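Local coordinates for protein alginate lyase, family PL7 (Zobellia galactanivorans, PDB 4BE3) that probably cleaves alginate by beta-elimination in an exolytic manner, as a PL7-family polysaccharide lyase with a concanavalin-like beta-sandwich fold, at residues 138-143 with 242-247; 152-157 with 229-234. One frame throughout, in Å; residues are numbered along the deposited sequence.

Contact 1. Residues 138-143 with 242-247; sequences WNYEIN and GIEREN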
loop_
_atom_site.group_PDB
_atom_site.type_symbol
_atom_site.label_atom_id
_atom_site.label_comp_id
_atom_site.label_asym_id
_atom_site.label_seq_id
_atom_site.Cartn_x
_atom_site.Cartn_y
_atom_site.Cartn_z
ATOM N N TRP A 138 8.328 19.331 14.002
ATOM C CA TRP A 138 8.344 18.518 12.762
ATOM C C TRP A 138 8.503 19.411 11.558
ATOM O O TRP A 138 7.990 20.527 11.562
ATOM C CB TRP A 138 7.068 17.654 12.662
ATOM C CG TRP A 138 5.826 18.467 12.479
ATOM C CD1 TRP A 138 5.059 19.017 13.508
ATOM C CD2 TRP A 138 5.136 18.772 11.215
ATOM N NE1 TRP A 138 3.930 19.594 12.988
ATOM C CE2 TRP A 138 3.925 19.494 11.606
ATOM C CE3 TRP A 138 5.391 18.464 9.848
ATOM C CZ2 TRP A 138 2.974 19.969 10.672
ATOM C CZ3 TRP A 138 4.417 18.934 8.918
ATOM C CH2 TRP A 138 3.274 19.665 9.318
ATOM N N ASN A 139 9.187 18.925 10.527
ATOM C CA ASN A 139 9.497 19.799 9.354
ATOM C C ASN A 139 8.776 19.191 8.112
ATOM O O ASN A 139 8.736 17.928 7.987
ATOM C CB ASN A 139 10.962 19.660 9.008
ATOM C CG ASN A 139 11.814 20.527 9.936
ATOM O OD1 ASN A 139 11.330 20.905 11.000
ATOM N ND2 ASN A 139 13.132 20.787 9.528
ATOM N N TYR A 140 8.268 20.069 7.264
ATOM C CA TYR A 140 7.684 19.646 5.958
ATOM C C TYR A 140 8.702 20.128 4.950
ATOM O O TYR A 140 9.031 21.356 4.969
ATOM C CB TYR A 140 6.363 20.430 5.787
ATOM C CG TYR A 140 5.821 20.191 4.374
ATOM C CD1 TYR A 140 5.129 18.978 4.108
ATOM C CD2 TYR A 140 6.007 21.170 3.361
ATOM C CE1 TYR A 140 4.597 18.749 2.842
ATOM C CE2 TYR A 140 5.497 20.950 2.057
ATOM C CZ TYR A 140 4.813 19.687 1.854
ATOM O OH TYR A 140 4.313 19.465 0.529
ATOM N N GLU A 141 9.190 19.277 4.011
ATOM C CA GLU A 141 10.089 19.809 2.999
ATOM C C GLU A 141 9.318 19.960 1.699
ATOM O O GLU A 141 8.508 19.041 1.315
ATOM C CB GLU A 141 11.184 18.778 2.854
ATOM C CG GLU A 141 12.137 19.196 1.696
ATOM C CD GLU A 141 13.346 18.264 1.719
ATOM O OE1 GLU A 141 13.264 16.998 1.943
ATOM O OE2 GLU A 141 14.465 18.819 1.479
ATOM N N ILE A 142 9.459 21.094 0.977
ATOM C CA ILE A 142 8.665 21.234 -0.244
ATOM C C ILE A 142 9.105 20.252 -1.306
ATOM O O ILE A 142 10.249 19.873 -1.416
ATOM C CB ILE A 142 8.704 22.709 -0.796
ATOM C CG1 ILE A 142 10.161 23.169 -0.910
ATOM C CG2 ILE A 142 7.903 23.662 0.121
ATOM C CD1 ILE A 142 10.295 24.401 -1.913
ATOM N N ASN A 143 8.107 19.779 -2.101
ATOM C CA ASN A 143 8.500 19.025 -3.275
ATOM C C ASN A 143 8.776 20.008 -4.439
ATOM O O ASN A 143 7.856 20.378 -5.179
ATOM C CB ASN A 143 7.322 18.084 -3.640
ATOM C CG ASN A 143 7.788 16.967 -4.615
ATOM O OD1 ASN A 143 6.978 16.144 -5.128
ATOM N ND2 ASN A 143 9.061 16.873 -4.787
ATOM N N GLY A 242 13.069 28.320 -3.185
ATOM C CA GLY A 242 12.232 27.547 -4.118
ATOM C C GLY A 242 10.753 27.688 -3.877
ATOM O O GLY A 242 10.314 28.057 -2.764
ATOM N N ILE A 243 9.997 27.328 -4.882
ATOM C CA ILE A 243 8.567 27.195 -4.792
ATOM C C ILE A 243 8.234 25.699 -4.983
ATOM O O ILE A 243 9.038 24.908 -5.557
ATOM C CB ILE A 243 7.828 28.140 -5.760
ATOM C CG1 ILE A 243 8.249 27.857 -7.222
ATOM C CG2 ILE A 243 8.060 29.611 -5.275
ATOM C CD1 ILE A 243 7.239 28.295 -8.230
ATOM N N GLU A 244 7.034 25.338 -4.557
ATOM C CA GLU A 244 6.648 23.914 -4.588
ATOM C C GLU A 244 5.707 23.643 -5.741
ATOM O O GLU A 244 4.876 24.501 -6.141
ATOM C CB GLU A 244 5.950 23.563 -3.242
ATOM C CG GLU A 244 5.522 22.075 -3.209
ATOM C CD GLU A 244 5.116 21.668 -1.789
ATOM O OE1 GLU A 244 4.389 22.473 -1.174
ATOM O OE2 GLU A 244 5.444 20.522 -1.361
ATOM N N ARG A 245 5.822 22.472 -6.331
ATOM C CA ARG A 245 4.819 22.114 -7.389
ATOM C C ARG A 245 3.415 22.151 -6.833
ATOM O O ARG A 245 3.183 21.828 -5.648
ATOM C CB ARG A 245 4.931 20.739 -7.787
ATOM C CG ARG A 245 6.254 20.265 -7.960
ATOM C CD ARG A 245 5.995 18.977 -7.275
ATOM N NE ARG A 245 6.477 17.937 -8.072
ATOM C CZ ARG A 245 7.712 17.651 -8.524
ATOM N NH1 ARG A 245 8.817 18.245 -8.291
ATOM N NH2 ARG A 245 7.788 16.602 -9.274
ATOM N N GLU A 246 2.468 22.395 -7.738
ATOM C CA GLU A 246 1.127 22.736 -7.341
ATOM C C GLU A 246 0.506 21.551 -6.595
ATOM O O GLU A 246 -0.305 21.725 -5.678
ATOM C CB GLU A 246 0.290 23.072 -8.633
ATOM C CG GLU A 246 -1.207 23.172 -8.303
ATOM C CD GLU A 246 -2.024 23.525 -9.566
ATOM O OE1 GLU A 246 -1.441 23.598 -10.664
ATOM O OE2 GLU A 246 -3.237 23.735 -9.441
ATOM N N ASN A 247 0.883 20.357 -7.007
ATOM C CA ASN A 247 0.229 19.162 -6.404
ATOM C C ASN A 247 1.090 18.473 -5.387
ATOM O O ASN A 247 0.843 17.280 -5.002
ATOM C CB ASN A 247 -0.182 18.155 -7.453
ATOM C CG ASN A 247 -1.246 18.750 -8.422
ATOM O OD1 ASN A 247 -1.103 18.573 -9.615
ATOM N ND2 ASN A 247 -2.264 19.502 -7.903
#
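At the end of strand 133-141, where one sheet of the beta-sandwich runs out into a loop, Tyr140, Ile142 and Asn143 meet the irregular segment 242-247 around the carboxylate of Glu244, with apolar and backbone contacts beside it. Tyr140 and Glu244 reach for each other tip to tip, ring and carboxylate planes 64° apart, and the phenol OH donates a hydrogen bond to Glu244 OE2; the modelled 2.4 Å is shorter than usual, its exact length doubtful. With CG anti to the backbone N (chi1 -180°) and an extended chain beyond, Glu244 brings the same oxygen to the backbone N of Asn143, 2.9 Å away. That N-H comes in on the anti side of OE2, somewhat out of the carboxylate plane, in a nearly straight bond. OE1 is held by Ser219 OG, so a buried acid that can accept several bonds suits this place. Ile142 supplies the apolar flank: its CB lies 3.8 Å from Glu244 CB as the two side chains slide past each other, and its CD1 packs on Gly242. The backbone carries the contact one residue further, Arg245 N donating to Asn143 O at 3.1 Å. Beyond it the Asn143 amide stacks on the Arg245 guanidinium, their planes 5° apart, while Arg245 NH1 bonds to Thr144 O. The loop between helix 229-234 and strand 254-258 is thereby fastened to strand 133-141, which pairs with strands 121-126 and 153-157.

Contact 2. Residues 152-157 with 229-234; sequences WDYSTA and QQIKTL
Ile231 and Gln230, on the first turn of helix 229-234, bury the most surface here; Trp152 is the partner of Ile231, and Tyr154 and Ser155 are those of Gln230. Ile231 crosses the indole at about a right angle. Its CG1 stands 3.8 Å from the centroid of the six-membered ring of Trp152, over the face but offset toward the rim, in a CH-pi contact, and CG2 lies 3.7 Å from Trp152 CG. Its CD1 packs 3.5 Å from Trp152 CE3 and reaches the edge of the Tyr154 ring. The indole is itself fixed by a hydrogen bond from NE1 to Gly242 O and by the edge-to-face ring of Phe221. An alanine at Trp152 would probably leave Gly242 O without this donor and open a gap beneath Ile231. Gln230, extended from a CG anti to the backbone N (chi1 178°), is long enough to lay its flat amide beside the Ser155 backbone while its aliphatic part passes the Tyr154 ring, CB 4.0 Å from Tyr154 CE1. The axes of helix and strand approach to 8.5 Å at 113°: a short helix in the connection between strands 210-215 and 254-258, which belong to different sheets, packs across strand 153-157 of the PL7 beta-sandwich.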
loop_
_atom_site.group_PDB
_atom_site.type_symbol
_atom_site.label_atom_id
_atom_site.label_comp_id
_atom_site.label_asym_id
_atom_site.label_seq_id
_atom_site.Cartn_x
_atom_site.Cartn_y
_atom_site.Cartn_z
ATOM N N TRP A 152 13.528 23.753 0.759
ATOM C CA TRP A 152 13.709 24.131 2.173
ATOM C C TRP A 152 12.662 23.325 2.940
ATOM O O TRP A 152 11.715 22.806 2.324
ATOM C CB TRP A 152 13.411 25.673 2.316
ATOM C CG TRP A 152 12.301 26.282 1.458
ATOM C CD1 TRP A 152 12.434 26.938 0.269
ATOM C CD2 TRP A 152 10.849 26.267 1.738
ATOM N NE1 TRP A 152 11.181 27.349 -0.163
ATOM C CE2 TRP A 152 10.224 26.965 0.711
ATOM C CE3 TRP A 152 10.068 25.739 2.824
ATOM C CZ2 TRP A 152 8.849 27.208 0.681
ATOM C CZ3 TRP A 152 8.678 25.979 2.816
ATOM C CH2 TRP A 152 8.082 26.679 1.747
ATOM N N ASP A 153 12.845 23.357 4.246
ATOM C CA ASP A 153 11.958 22.724 5.233
ATOM C C ASP A 153 11.245 23.859 5.957
ATOM O O ASP A 153 11.861 24.898 6.272
ATOM C CB ASP A 153 12.766 22.018 6.293
ATOM C CG ASP A 153 13.268 20.636 5.906
ATOM O OD1 ASP A 153 13.516 20.329 4.707
ATOM O OD2 ASP A 153 13.482 19.838 6.848
ATOM N N TYR A 154 9.992 23.662 6.295
ATOM C CA TYR A 154 9.244 24.580 7.126
ATOM C C TYR A 154 8.975 23.863 8.425
ATOM O O TYR A 154 8.469 22.742 8.441
ATOM C CB TYR A 154 7.964 24.837 6.436
ATOM C CG TYR A 154 7.093 25.750 7.279
ATOM C CD1 TYR A 154 7.593 26.979 7.792
ATOM C CD2 TYR A 154 5.831 25.309 7.730
ATOM C CE1 TYR A 154 6.783 27.794 8.664
ATOM C CE2 TYR A 154 4.995 26.135 8.486
ATOM C CZ TYR A 154 5.464 27.360 8.947
ATOM O OH TYR A 154 4.634 28.067 9.728
ATOM N N SER A 155 9.439 24.430 9.560
ATOM C CA SER A 155 9.471 23.726 10.811
ATOM C C SER A 155 8.357 24.171 11.759
ATOM O O SER A 155 8.124 25.400 11.947
ATOM C CB SER A 155 10.884 24.029 11.514
ATOM O OG SER A 155 10.961 23.220 12.653
ATOM N N THR A 156 7.690 23.258 12.416
ATOM C CA THR A 156 6.533 23.579 13.256
ATOM C C THR A 156 6.740 22.991 14.619
ATOM O O THR A 156 6.956 21.728 14.759
ATOM C CB THR A 156 5.266 22.946 12.652
ATOM O OG1 THR A 156 4.967 23.627 11.420
ATOM C CG2 THR A 156 4.026 23.165 13.565
ATOM N N ALA A 157 6.713 23.784 15.684
ATOM C CA ALA A 157 6.916 23.265 17.009
ATOM C C ALA A 157 5.812 22.389 17.582
ATOM O O ALA A 157 4.590 22.646 17.255
ATOM C CB ALA A 157 7.091 24.443 17.974
ATOM N N GLN A 229 7.841 33.561 6.410
ATOM C CA GLN A 229 8.987 34.313 6.966
ATOM C C GLN A 229 10.017 33.481 7.649
ATOM O O GLN A 229 11.237 33.838 7.645
ATOM C CB GLN A 229 8.433 35.390 7.958
ATOM C CG GLN A 229 9.487 36.544 8.248
ATOM C CD GLN A 229 9.787 37.480 7.011
ATOM O OE1 GLN A 229 9.002 37.536 6.077
ATOM N NE2 GLN A 229 10.984 38.189 6.988
ATOM N N GLN A 230 9.635 32.306 8.253
ATOM C CA GLN A 230 10.595 31.492 8.893
ATOM C C GLN A 230 11.668 31.066 7.896
ATOM O O GLN A 230 12.834 30.970 8.322
ATOM C CB GLN A 230 9.920 30.176 9.442
ATOM C CG GLN A 230 10.999 29.263 10.115
ATOM C CD GLN A 230 10.338 27.902 10.487
ATOM O OE1 GLN A 230 9.505 27.790 11.527
ATOM N NE2 GLN A 230 10.519 26.972 9.606
ATOM N N ILE A 231 11.249 30.806 6.660
ATOM C CA ILE A 231 12.221 30.285 5.622
ATOM C C ILE A 231 13.157 31.485 5.253
ATOM O O ILE A 231 14.342 31.363 5.239
ATOM C CB ILE A 231 11.530 29.893 4.344
ATOM C CG1 ILE A 231 10.473 28.761 4.567
ATOM C CG2 ILE A 231 12.577 29.526 3.273
ATOM C CD1 ILE A 231 10.889 27.787 5.539
ATOM N N LYS A 232 12.556 32.661 5.058
ATOM C CA LYS A 232 13.410 33.861 4.622
ATOM C C LYS A 232 14.451 34.054 5.683
ATOM O O LYS A 232 15.655 34.374 5.370
ATOM C CB LYS A 232 12.551 35.120 4.594
ATOM C CG LYS A 232 11.318 34.818 3.761
ATOM C CD LYS A 232 11.313 35.191 2.291
ATOM C CE LYS A 232 10.054 36.071 2.074
ATOM N NZ LYS A 232 10.128 36.992 0.861
ATOM N N THR A 233 14.051 33.980 6.976
ATOM C CA THR A 233 14.955 34.192 8.079
ATOM C C THR A 233 15.982 33.029 8.213
ATOM O O THR A 233 17.212 33.269 8.293
ATOM C CB THR A 233 14.163 34.292 9.416
ATOM O OG1 THR A 233 13.420 35.524 9.297
ATOM C CG2 THR A 233 15.201 34.531 10.643
ATOM N N LEU A 234 15.486 31.809 8.350
ATOM C CA LEU A 234 16.469 30.754 8.726
ATOM C C LEU A 234 17.420 30.456 7.504
ATOM O O LEU A 234 18.594 30.104 7.739
ATOM C CB LEU A 234 15.683 29.527 9.017
ATOM C CG LEU A 234 16.522 28.352 9.618
ATOM C CD1 LEU A 234 17.312 28.948 10.829
ATOM C CD2 LEU A 234 15.550 27.298 10.076
#

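Contact 2 is nested in the chain loop closed by contact 1, and their centres lie 12 Å apart. Strands 133-141 and 153-157 are antiparallel neighbours in one sheet, joined by a probable hydrogen bond between Tyr140 O and Tyr154 N, 2.8 Å long. A second tie joins segment 152-157 to segment 242-247: Trp152 NE1 lies 2.8 Å from Gly242 O, so the indole under the helix also holds the start of 242-247. Glu141 CB packs 3.4 Å from Asp153 OD1. Neither contact reaches the pocket: bound meso-tartaric acid is about 10 Å from the side chain of Glu141 and about 13 Å from that of Asp153.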